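Local coordinates for SnoaL-like domain-containing protein (Methylibium petroleiphilum PM1, PDB 3G16) that is of unknown function but adopts the cystatin-like, NTF2-type fold of SnoaL-like proteins and assembles as a pair of subunits, at residues D76-D81 and A87-T92; K14-Y19 and V108-A113; P127-E130 and R134-L137; E119-Y124 and G138-A143. All blocks are in the same frame, centred on the assembly; numbering follows the deposited sequence.

Interaction 1: residues D76-D81 and A87-T92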
# COMPACT_ATOMS: atom_id res chain seq x y z
N ASP A 76 -1.10 -3.52 -11.20
CA ASP A 76 0.29 -3.88 -11.42
C ASP A 76 0.76 -5.05 -10.58
O ASP A 76 1.68 -5.78 -10.96
CB ASP A 76 1.16 -2.66 -11.17
CG ASP A 76 0.75 -1.46 -12.01
OD1 ASP A 76 0.21 -1.65 -13.13
OD2 ASP A 76 0.97 -0.34 -11.56
N ALA A 77 0.19 -5.21 -9.39
CA ALA A 77 0.47 -6.36 -8.53
C ALA A 77 -0.77 -6.61 -7.73
O ALA A 77 -1.49 -5.67 -7.38
CB ALA A 77 1.71 -6.14 -7.61
N LEU A 78 -1.04 -7.85 -7.41
CA LEU A 78 -2.25 -8.22 -6.70
C LEU A 78 -1.90 -9.28 -5.66
O LEU A 78 -1.41 -10.36 -6.03
CB LEU A 78 -3.30 -8.72 -7.70
CG LEU A 78 -4.62 -9.17 -7.15
CD1 LEU A 78 -5.27 -8.12 -6.19
CD2 LEU A 78 -5.51 -9.52 -8.36
N VAL A 79 -2.10 -8.98 -4.39
CA VAL A 79 -1.75 -9.85 -3.27
C VAL A 79 -3.06 -10.22 -2.60
O VAL A 79 -3.80 -9.34 -2.19
CB VAL A 79 -0.88 -9.08 -2.26
CG1 VAL A 79 -0.46 -9.95 -1.09
CG2 VAL A 79 0.38 -8.50 -2.96
N ILE A 80 -3.39 -11.50 -2.56
CA ILE A 80 -4.67 -11.96 -2.02
C ILE A 80 -4.48 -12.92 -0.86
O ILE A 80 -3.75 -13.91 -0.97
CB ILE A 80 -5.57 -12.59 -3.12
CG1 ILE A 80 -5.83 -11.58 -4.23
CG2 ILE A 80 -6.88 -13.11 -2.46
CD1 ILE A 80 -6.42 -12.23 -5.47
N ASP A 81 -5.13 -12.60 0.25
CA ASP A 81 -4.99 -13.36 1.51
C ASP A 81 -6.34 -14.00 1.89
O ASP A 81 -7.23 -13.34 2.46
CB ASP A 81 -4.46 -12.43 2.60
CG ASP A 81 -4.06 -13.15 3.87
OD1 ASP A 81 -4.54 -14.27 4.14
OD2 ASP A 81 -3.26 -12.58 4.62
N ALA A 87 -7.02 -8.11 0.53
CA ALA A 87 -6.12 -8.04 -0.60
C ALA A 87 -5.35 -6.73 -0.57
O ALA A 87 -5.68 -5.80 0.15
CB ALA A 87 -6.87 -8.17 -1.93
N ALA A 88 -4.30 -6.69 -1.36
CA ALA A 88 -3.55 -5.46 -1.57
C ALA A 88 -3.28 -5.39 -3.07
O ALA A 88 -3.02 -6.38 -3.73
CB ALA A 88 -2.23 -5.39 -0.76
N ILE A 89 -3.33 -4.17 -3.59
CA ILE A 89 -3.18 -3.92 -5.02
C ILE A 89 -2.15 -2.82 -5.23
O ILE A 89 -2.26 -1.74 -4.60
CB ILE A 89 -4.51 -3.42 -5.65
CG1 ILE A 89 -5.70 -4.34 -5.28
CG2 ILE A 89 -4.36 -3.23 -7.16
CD1 ILE A 89 -7.07 -3.77 -5.71
N GLU A 90 -1.15 -3.05 -6.08
CA GLU A 90 -0.23 -1.99 -6.53
C GLU A 90 -0.83 -1.55 -7.85
O GLU A 90 -1.16 -2.41 -8.68
CB GLU A 90 1.19 -2.48 -6.74
CG GLU A 90 2.21 -1.42 -7.04
CD GLU A 90 3.57 -1.99 -7.36
OE1 GLU A 90 3.61 -3.13 -7.91
OE2 GLU A 90 4.58 -1.33 -7.09
N TRP A 91 -1.06 -0.26 -8.00
CA TRP A 91 -1.80 0.25 -9.13
C TRP A 91 -1.15 1.49 -9.76
O TRP A 91 -0.27 2.13 -9.16
CB TRP A 91 -3.25 0.58 -8.69
CG TRP A 91 -3.33 1.48 -7.48
CD1 TRP A 91 -3.60 1.06 -6.21
CD2 TRP A 91 -3.10 2.90 -7.39
NE1 TRP A 91 -3.54 2.12 -5.33
CE2 TRP A 91 -3.26 3.27 -6.03
CE3 TRP A 91 -2.84 3.90 -8.32
CZ2 TRP A 91 -3.11 4.59 -5.58
CZ3 TRP A 91 -2.69 5.22 -7.88
CH2 TRP A 91 -2.83 5.54 -6.51
N THR A 92 -1.63 1.84 -10.94
CA THR A 92 -1.25 3.07 -11.61
C THR A 92 -2.53 3.76 -12.02
O THR A 92 -3.44 3.13 -12.58
CB THR A 92 -0.36 2.85 -12.83
OG1 THR A 92 0.85 2.18 -12.40
CG2 THR A 92 0.02 4.18 -13.53
O HOH W 1 2.29 0.89 -9.59
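A beta hairpin of the cystatin-like fold joins 76-81 to 87-92, two antiparallel strands at one margin of the curved sheet, and a classic beta bulge opens it where Asp76 and Ala77 both face Glu90. Glu90 O takes both amides, Asp76 N at 2.8 Å and Ala77 N at 3.2 Å, the two donors arriving on the same face of its carbonyl plane. Glu90 N returns a bond to Ala77 O, completing the bulge. Beyond it the hydrogen-bonded pair Val79 and Ala88 closes with two bonds, Val79 N to Ala88 O at 2.8 Å and Ala88 N to Val79 O at 2.8 Å. Leu78 and Ile89, a non-hydrogen-bonded pair, run side by side toward helix 9-24, with Leu78 CD1 3.9 Å from Ile89 CG1. The other face, carrying Ala77, Val79, Ala88 and Glu90, meets the second subunit, whose Tyr147 and Arg121 hold the Glu90 carboxylate. The bulge turns the Asp76 side chain toward the neighbouring strand; with CG beside its own backbone N (chi1 -55°), OD2 crosses to Thr92. An alanine at Asp76 would take away the acceptor of Thr92 OG1 and would probably leave that hydroxyl freer to turn and the bridging water less firmly placed. That water donates both to Asp76 OD2 and to Trp91 O, linking the strands next to the direct bond. In the latter, Thr92 OG1 gives its proton to the syn lone pair of Asp76 OD2 over 2.7 Å.

Interaction 2: residues K14-Y19 and V108-A113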
# COMPACT_ATOMS: atom_id res chain seq x y z
N LYS A 14 -11.85 -11.85 -8.75
CA LYS A 14 -12.91 -11.53 -9.70
C LYS A 14 -13.58 -10.22 -9.35
O LYS A 14 -13.83 -9.39 -10.23
CB LYS A 14 -13.93 -12.67 -9.80
CG LYS A 14 -13.36 -13.85 -10.57
CD LYS A 14 -14.21 -15.11 -10.45
CE LYS A 14 -13.46 -16.35 -10.91
NZ LYS A 14 -14.02 -17.54 -10.43
N VAL A 15 -13.89 -10.00 -8.06
CA VAL A 15 -14.49 -8.73 -7.69
C VAL A 15 -13.55 -7.55 -7.93
O VAL A 15 -13.95 -6.50 -8.47
CB VAL A 15 -14.90 -8.77 -6.21
CG1 VAL A 15 -15.37 -7.40 -5.69
CG2 VAL A 15 -16.02 -9.81 -5.99
N ILE A 16 -12.27 -7.71 -7.59
CA ILE A 16 -11.31 -6.64 -7.80
C ILE A 16 -11.15 -6.30 -9.28
O ILE A 16 -11.18 -5.12 -9.67
CB ILE A 16 -9.97 -7.03 -7.16
CG1 ILE A 16 -10.07 -6.85 -5.64
CG2 ILE A 16 -8.81 -6.19 -7.77
CD1 ILE A 16 -8.91 -7.52 -4.83
N ARG A 17 -11.06 -7.31 -10.12
CA ARG A 17 -10.87 -7.00 -11.51
C ARG A 17 -12.17 -6.38 -12.14
O ARG A 17 -12.10 -5.52 -13.04
CB ARG A 17 -10.45 -8.24 -12.29
CG ARG A 17 -9.05 -8.74 -11.88
CD ARG A 17 -8.49 -9.76 -12.90
NE ARG A 17 -7.19 -10.26 -12.48
CZ ARG A 17 -6.01 -9.65 -12.65
NH1 ARG A 17 -5.90 -8.45 -13.26
NH2 ARG A 17 -4.92 -10.25 -12.20
N THR A 18 -13.34 -6.84 -11.68
CA THR A 18 -14.58 -6.26 -12.14
C THR A 18 -14.62 -4.76 -11.76
O THR A 18 -15.07 -3.91 -12.49
CB THR A 18 -15.80 -6.97 -11.56
OG1 THR A 18 -15.77 -8.34 -11.98
CG2 THR A 18 -17.11 -6.32 -12.05
N TYR A 19 -14.17 -4.46 -10.54
CA TYR A 19 -14.14 -3.10 -10.02
C TYR A 19 -13.28 -2.21 -10.93
O TYR A 19 -13.70 -1.16 -11.35
CB TYR A 19 -13.65 -3.09 -8.56
CG TYR A 19 -13.24 -1.75 -8.02
CD1 TYR A 19 -14.08 -0.64 -8.06
CD2 TYR A 19 -12.04 -1.63 -7.40
CE1 TYR A 19 -13.67 0.58 -7.56
CE2 TYR A 19 -11.61 -0.40 -6.89
CZ TYR A 19 -12.44 0.70 -6.98
OH TYR A 19 -12.00 1.90 -6.42
N VAL A 108 -7.35 -3.66 0.63
CA VAL A 108 -8.76 -3.90 0.35
C VAL A 108 -9.29 -4.90 1.34
O VAL A 108 -8.72 -6.01 1.46
CB VAL A 108 -8.91 -4.45 -1.09
CG1 VAL A 108 -10.36 -4.74 -1.43
CG2 VAL A 108 -8.32 -3.49 -2.12
N GLU A 109 -10.34 -4.55 2.07
CA GLU A 109 -11.01 -5.48 2.95
C GLU A 109 -12.29 -5.97 2.31
O GLU A 109 -13.06 -5.19 1.79
CB GLU A 109 -11.39 -4.85 4.28
CG GLU A 109 -10.24 -4.31 5.10
CD GLU A 109 -10.63 -3.87 6.48
OE1 GLU A 109 -11.82 -3.81 6.80
OE2 GLU A 109 -9.67 -3.51 7.22
N PHE A 110 -12.52 -7.29 2.39
CA PHE A 110 -13.77 -7.87 1.98
C PHE A 110 -14.70 -8.08 3.16
O PHE A 110 -14.28 -8.36 4.28
CB PHE A 110 -13.53 -9.21 1.27
CG PHE A 110 -13.08 -9.03 -0.14
CD1 PHE A 110 -11.74 -8.75 -0.42
CD2 PHE A 110 -13.96 -9.10 -1.19
CE1 PHE A 110 -11.33 -8.56 -1.72
CE2 PHE A 110 -13.53 -8.92 -2.49
CZ PHE A 110 -12.24 -8.64 -2.75
N ASP A 111 -15.98 -7.93 2.85
CA ASP A 111 -17.08 -8.38 3.71
C ASP A 111 -17.26 -9.87 3.38
O ASP A 111 -17.75 -10.22 2.32
CB ASP A 111 -18.35 -7.61 3.40
CG ASP A 111 -19.55 -8.14 4.12
OD1 ASP A 111 -19.49 -8.36 5.34
OD2 ASP A 111 -20.56 -8.37 3.48
N ARG A 112 -16.89 -10.73 4.31
CA ARG A 112 -17.00 -12.19 4.10
C ARG A 112 -18.44 -12.65 3.90
O ARG A 112 -18.66 -13.61 3.17
CB ARG A 112 -16.40 -12.94 5.26
CG ARG A 112 -14.91 -12.74 5.49
CD ARG A 112 -14.54 -13.27 6.86
NE ARG A 112 -13.13 -13.16 7.23
CZ ARG A 112 -12.22 -14.09 7.02
NH1 ARG A 112 -12.52 -15.21 6.37
NH2 ARG A 112 -10.97 -13.93 7.46
N ALA A 113 -19.39 -11.94 4.51
CA ALA A 113 -20.79 -12.33 4.48
C ALA A 113 -21.43 -12.09 3.12
O ALA A 113 -22.49 -12.67 2.85
CB ALA A 113 -21.57 -11.57 5.58
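Phe110 meets Val15 and Ile16 here, a strand residue set against two successive residues of a helix. Along the strand, Val108 comes first, its side chain directed at the helix but stopping just short of it. Glu109 turns to the other face of the sheet, where its carboxylate pairs with Arg118 and Arg121. Phe110 then comes back toward the helix. Its CG lies beside the backbone N and opposite the carbonyl carbon (chi1 -78°), which sends the ring out from the strand so that its far rim, CE1, CZ and CE2, does the touching. Val15 comes head-on from the opposite direction: its CB lies in the ring plane at the edge, 4.0 Å from Phe110 CE2, and its CG1 branch is equally near that carbon. Ile16 crosses the phenyl group at about a right angle, laying CG1 4.0 Å from Phe110 CZ, while Ile16 CD1 reaches on to 4.1 Å from Phe110 CE1. The rim of the ring is thus held by apolar packing, with no hydrogen bond between the segments. After Phe110 the chain leaves the helix: Asp111 bonds Ser114, and Arg112 holds the carbonyls of Pro5 and Glu83. The contact lies where helix 9-24 packs across the sheet, as the N-terminal helix does in cystatin-like folds. Val15 also rests on Ile117 of strand 116-124, whereas Ile16 reaches past strand 100-111 to Ala87 and Ile89 of strand 86-95 and to Ile75 and Leu78 of strand 71-81.

Interaction 3: residues P127-E130 and R134-L137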
# COMPACT_ATOMS: atom_id res chain seq x y z
N PRO A 127 6.21 11.87 -2.49
CA PRO A 127 7.06 12.15 -1.34
C PRO A 127 6.29 12.72 -0.15
O PRO A 127 5.20 13.28 -0.29
CB PRO A 127 8.07 13.16 -1.91
CG PRO A 127 7.45 13.78 -3.01
CD PRO A 127 6.55 12.70 -3.64
N GLN A 128 6.90 12.63 1.02
CA GLN A 128 6.31 13.17 2.22
C GLN A 128 6.12 14.66 2.08
O GLN A 128 7.08 15.37 1.73
CB GLN A 128 7.20 12.89 3.40
CG GLN A 128 7.40 11.44 3.63
CD GLN A 128 8.41 11.19 4.71
OE1 GLN A 128 8.29 11.72 5.83
NE2 GLN A 128 9.40 10.35 4.40
N ALA A 129 4.92 15.13 2.37
CA ALA A 129 4.61 16.57 2.29
C ALA A 129 5.35 17.28 3.42
O ALA A 129 5.35 16.84 4.56
CB ALA A 129 3.09 16.82 2.40
N GLU A 130 6.00 18.39 3.11
CA GLU A 130 6.80 19.12 4.11
C GLU A 130 5.96 19.79 5.16
O GLU A 130 4.88 20.29 4.87
CB GLU A 130 7.72 20.13 3.42
CG GLU A 130 8.95 19.48 2.82
N ARG A 134 1.30 14.91 10.80
CA ARG A 134 0.71 13.60 10.68
C ARG A 134 0.31 13.35 9.24
O ARG A 134 -0.64 13.96 8.73
CB ARG A 134 -0.52 13.45 11.58
CG ARG A 134 -0.31 13.85 13.07
CD ARG A 134 -1.56 13.50 13.96
NE ARG A 134 -1.81 12.06 13.97
CZ ARG A 134 -1.26 11.20 14.82
NH1 ARG A 134 -0.48 11.57 15.84
NH2 ARG A 134 -1.55 9.92 14.65
N LEU A 135 0.99 12.46 8.59
CA LEU A 135 0.71 12.05 7.23
C LEU A 135 -0.00 10.70 7.31
O LEU A 135 0.64 9.67 7.46
CB LEU A 135 2.02 12.01 6.44
CG LEU A 135 2.62 13.37 6.09
CD1 LEU A 135 4.02 13.24 5.55
CD2 LEU A 135 1.68 14.08 5.08
N GLU A 136 -1.33 10.72 7.26
CA GLU A 136 -2.12 9.55 7.46
C GLU A 136 -3.40 9.67 6.61
O GLU A 136 -3.55 10.67 5.92
CB GLU A 136 -2.40 9.31 8.94
CG GLU A 136 -3.14 10.38 9.62
CD GLU A 136 -3.14 10.27 11.17
OE1 GLU A 136 -2.49 9.37 11.74
OE2 GLU A 136 -3.77 11.14 11.85
N LEU A 137 -4.26 8.66 6.62
CA LEU A 137 -5.46 8.69 5.79
C LEU A 137 -6.46 9.67 6.33
O LEU A 137 -6.71 9.75 7.52
CB LEU A 137 -6.08 7.32 5.77
CG LEU A 137 -5.26 6.19 5.17
CD1 LEU A 137 -5.89 4.84 5.55
CD2 LEU A 137 -5.04 6.37 3.63
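Apolar packing is all that passes between the two segments, and Leu135 supplies it from one side, laying its two methyls against one side of the chain at Gln128 and Ala129. Leu135 CD1 lies 3.9 Å from Gln128 CB and 3.8 Å from Ala129 N, against the link between the two residues; the other branch, CD2, comes 4.1 Å from Ala129 CB. With CG set beside the backbone N (chi1 -73°), the isobutyl group reaches across to the facing loop. The CA atoms of Gln128 and Leu135 remain 7.6 Å apart, so a side chain spans the gap and no backbone ladder closes it.

Within 134-137 there is also a salt bridge. Arg134 grips Glu136 side-on with two nitrogens, one to each carboxylate oxygen. Arg134 NE lies 3.0 Å from Glu136 OE2 along a nearly straight bond (175°); this oxygen is in the guanidinium plane, although NE approaches from above the plane of the Glu136 carboxylate. The second bond, Arg134 NH2 to Glu136 OE1 at 3.1 Å, is more bent and arrives on the syn side. Glu136 OE1 also pairs with Arg103 of the second subunit.

Hydrogen bonding reaches outward to that same subunit: Gln128 OE1 takes Lys95 of the second subunit, and Pro127 O its Ser126. Arg134 and Leu135 pair in a parallel ladder with a strand of that chain, so the sheet runs on across the interface, a beta-sheet extension between the two subunits.

Interaction 4: residues E119-Y124 and G138-A143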
# COMPACT_ATOMS: atom_id res chain seq x y z
N GLU A 119 -14.05 -1.93 2.23
CA GLU A 119 -13.17 -0.79 2.49
C GLU A 119 -11.95 -0.86 1.62
O GLU A 119 -11.42 -1.94 1.39
CB GLU A 119 -12.74 -0.82 3.95
CG GLU A 119 -11.92 0.37 4.41
CD GLU A 119 -11.68 0.36 5.89
OE1 GLU A 119 -12.66 0.57 6.65
OE2 GLU A 119 -10.55 0.11 6.32
N ILE A 120 -11.47 0.32 1.20
CA ILE A 120 -10.20 0.45 0.46
C ILE A 120 -9.42 1.59 1.12
O ILE A 120 -10.01 2.64 1.42
CB ILE A 120 -10.38 0.72 -1.05
CG1 ILE A 120 -11.24 -0.38 -1.69
CG2 ILE A 120 -9.01 0.87 -1.72
CD1 ILE A 120 -11.52 -0.16 -3.16
N ARG A 121 -8.14 1.37 1.40
CA ARG A 121 -7.25 2.39 1.98
C ARG A 121 -6.10 2.55 1.01
O ARG A 121 -5.31 1.62 0.84
CB ARG A 121 -6.77 1.94 3.35
CG ARG A 121 -7.90 1.70 4.35
CD ARG A 121 -7.41 1.48 5.76
NE ARG A 121 -6.50 0.37 5.94
CZ ARG A 121 -6.88 -0.90 6.04
NH1 ARG A 121 -8.15 -1.26 5.96
NH2 ARG A 121 -5.98 -1.84 6.26
N ALA A 122 -5.98 3.74 0.40
CA ALA A 122 -4.97 3.96 -0.64
C ALA A 122 -3.83 4.87 -0.21
O ALA A 122 -4.01 5.83 0.55
CB ALA A 122 -5.61 4.57 -1.90
N PHE A 123 -2.65 4.52 -0.72
CA PHE A 123 -1.36 5.16 -0.41
C PHE A 123 -0.69 5.46 -1.73
O PHE A 123 -0.92 4.76 -2.72
CB PHE A 123 -0.50 4.23 0.42
CG PHE A 123 -1.19 3.78 1.68
CD1 PHE A 123 -1.13 4.50 2.84
CD2 PHE A 123 -2.00 2.66 1.67
CE1 PHE A 123 -1.81 4.12 4.00
CE2 PHE A 123 -2.70 2.25 2.81
CZ PHE A 123 -2.58 2.98 3.96
N TYR A 124 0.17 6.47 -1.74
CA TYR A 124 0.77 6.95 -2.97
C TYR A 124 2.26 6.89 -3.04
O TYR A 124 2.95 7.07 -2.02
CB TYR A 124 0.42 8.43 -3.18
CG TYR A 124 -1.03 8.79 -3.39
CD1 TYR A 124 -2.01 7.84 -3.74
CD2 TYR A 124 -1.42 10.13 -3.32
CE1 TYR A 124 -3.35 8.25 -3.99
CE2 TYR A 124 -2.73 10.51 -3.56
CZ TYR A 124 -3.67 9.57 -3.87
OH TYR A 124 -4.96 9.94 -4.16
N GLY A 138 -7.06 10.42 5.40
CA GLY A 138 -8.12 11.36 5.76
C GLY A 138 -9.38 10.65 6.21
O GLY A 138 -9.85 9.68 5.60
N ASP A 139 -9.95 11.15 7.29
CA ASP A 139 -11.21 10.65 7.84
C ASP A 139 -11.18 9.25 8.47
O ASP A 139 -12.24 8.73 8.86
CB ASP A 139 -12.37 10.73 6.82
CG ASP A 139 -12.70 12.16 6.43
OD1 ASP A 139 -13.12 12.95 7.28
OD2 ASP A 139 -12.55 12.48 5.23
N PHE A 140 -10.02 8.63 8.51
CA PHE A 140 -9.93 7.26 9.04
C PHE A 140 -9.85 7.31 10.56
O PHE A 140 -9.04 8.08 11.13
CB PHE A 140 -8.73 6.56 8.43
CG PHE A 140 -8.65 5.12 8.78
CD1 PHE A 140 -9.38 4.20 8.05
CD2 PHE A 140 -7.91 4.68 9.85
CE1 PHE A 140 -9.37 2.89 8.38
CE2 PHE A 140 -7.88 3.35 10.18
CZ PHE A 140 -8.65 2.44 9.44
N ASP A 141 -10.71 6.53 11.23
CA ASP A 141 -10.77 6.55 12.69
C ASP A 141 -9.69 5.66 13.28
O ASP A 141 -9.94 4.56 13.77
CB ASP A 141 -12.16 6.08 13.09
CG ASP A 141 -12.37 6.05 14.59
OD1 ASP A 141 -11.58 6.71 15.31
OD2 ASP A 141 -13.29 5.27 14.99
N TYR A 142 -8.46 6.14 13.22
CA TYR A 142 -7.36 5.34 13.75
C TYR A 142 -7.56 4.89 15.20
O TYR A 142 -7.33 3.75 15.52
CB TYR A 142 -6.03 6.12 13.63
CG TYR A 142 -5.51 6.19 12.21
CD1 TYR A 142 -4.89 5.09 11.65
CD2 TYR A 142 -5.70 7.31 11.40
CE1 TYR A 142 -4.45 5.09 10.34
CE2 TYR A 142 -5.24 7.31 10.08
CZ TYR A 142 -4.64 6.19 9.56
OH TYR A 142 -4.18 6.21 8.26
N ALA A 143 -7.96 5.83 16.05
CA ALA A 143 -8.15 5.51 17.45
C ALA A 143 -9.22 4.42 17.66
O ALA A 143 -8.98 3.40 18.30
CB ALA A 143 -8.51 6.77 18.23
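One ring carbon, Phe140 CE1, touches both members of an ion pair, Glu119 and Arg121, which is the odd feature here, and no hydrogen bond crosses the contact. Glu119 OE2 lies at the ring edge, near its plane, 3.7 Å from Phe140 CE1, and the carboxylate is turned 88° to the ring. An oxygen so placed faces the weakly positive rim of the phenyl group, probably a mildly favourable approach. Arg121 touches with its aliphatic part, CD being 3.6 Å from Phe140 CE1 and 4.0 Å from Phe140 CZ; its guanidinium plane stands 46° from the ring. The Arg121 chain bends at chi3 (-59°), which brings the guanidinium group back along its own strand to Glu119. There Arg121 NH1 forms a salt bridge of 2.8 Å with Glu119 OE2, on the anti side of the carboxylate. In the cystatin-like fold this strand, 116-124, is an interior strand of the sheet, between strands 39-42 and 100-111, and the loop after strand 134-135 comes back over the face opposite helix 9-24. Glu109 and Arg145 extend the charged cluster, and Glu90 of the second subunit takes Arg121 NE. A leucine in place of Arg121 might still touch the ring, but Glu119, Glu109 and Glu90 of the second subunit would probably each lose one positive partner. Phe140 is steadied in turn by Tyr142 of its own loop: Phe140 CD2 sits 3.4 Å above the plane of the Tyr142 ring, over its centre, while Tyr142 CG lies in the plane of the phenyl ring.

From the N terminus, helix 9-24 opens interaction 2, whose loop closes only at strand 100-111 and encloses the hairpin of interaction 1. Interaction 4 follows in series, running from strand 116-124 to the loop 138-143, with the short turn of interaction 3 nested inside it. No two loops cross. Interactions 1 and 2 share a helix-covered core and neighbouring strands, which meet at Ala87 O and Val108 N; interactions 2 and 4 join where Tyr19 of the helix packs on Ile120. Leu137 N bonds Tyr142 OH between interactions 3 and 4. Interactions 1, 3 and 4 all meet the second subunit, whereas interaction 2 stays within its own chain.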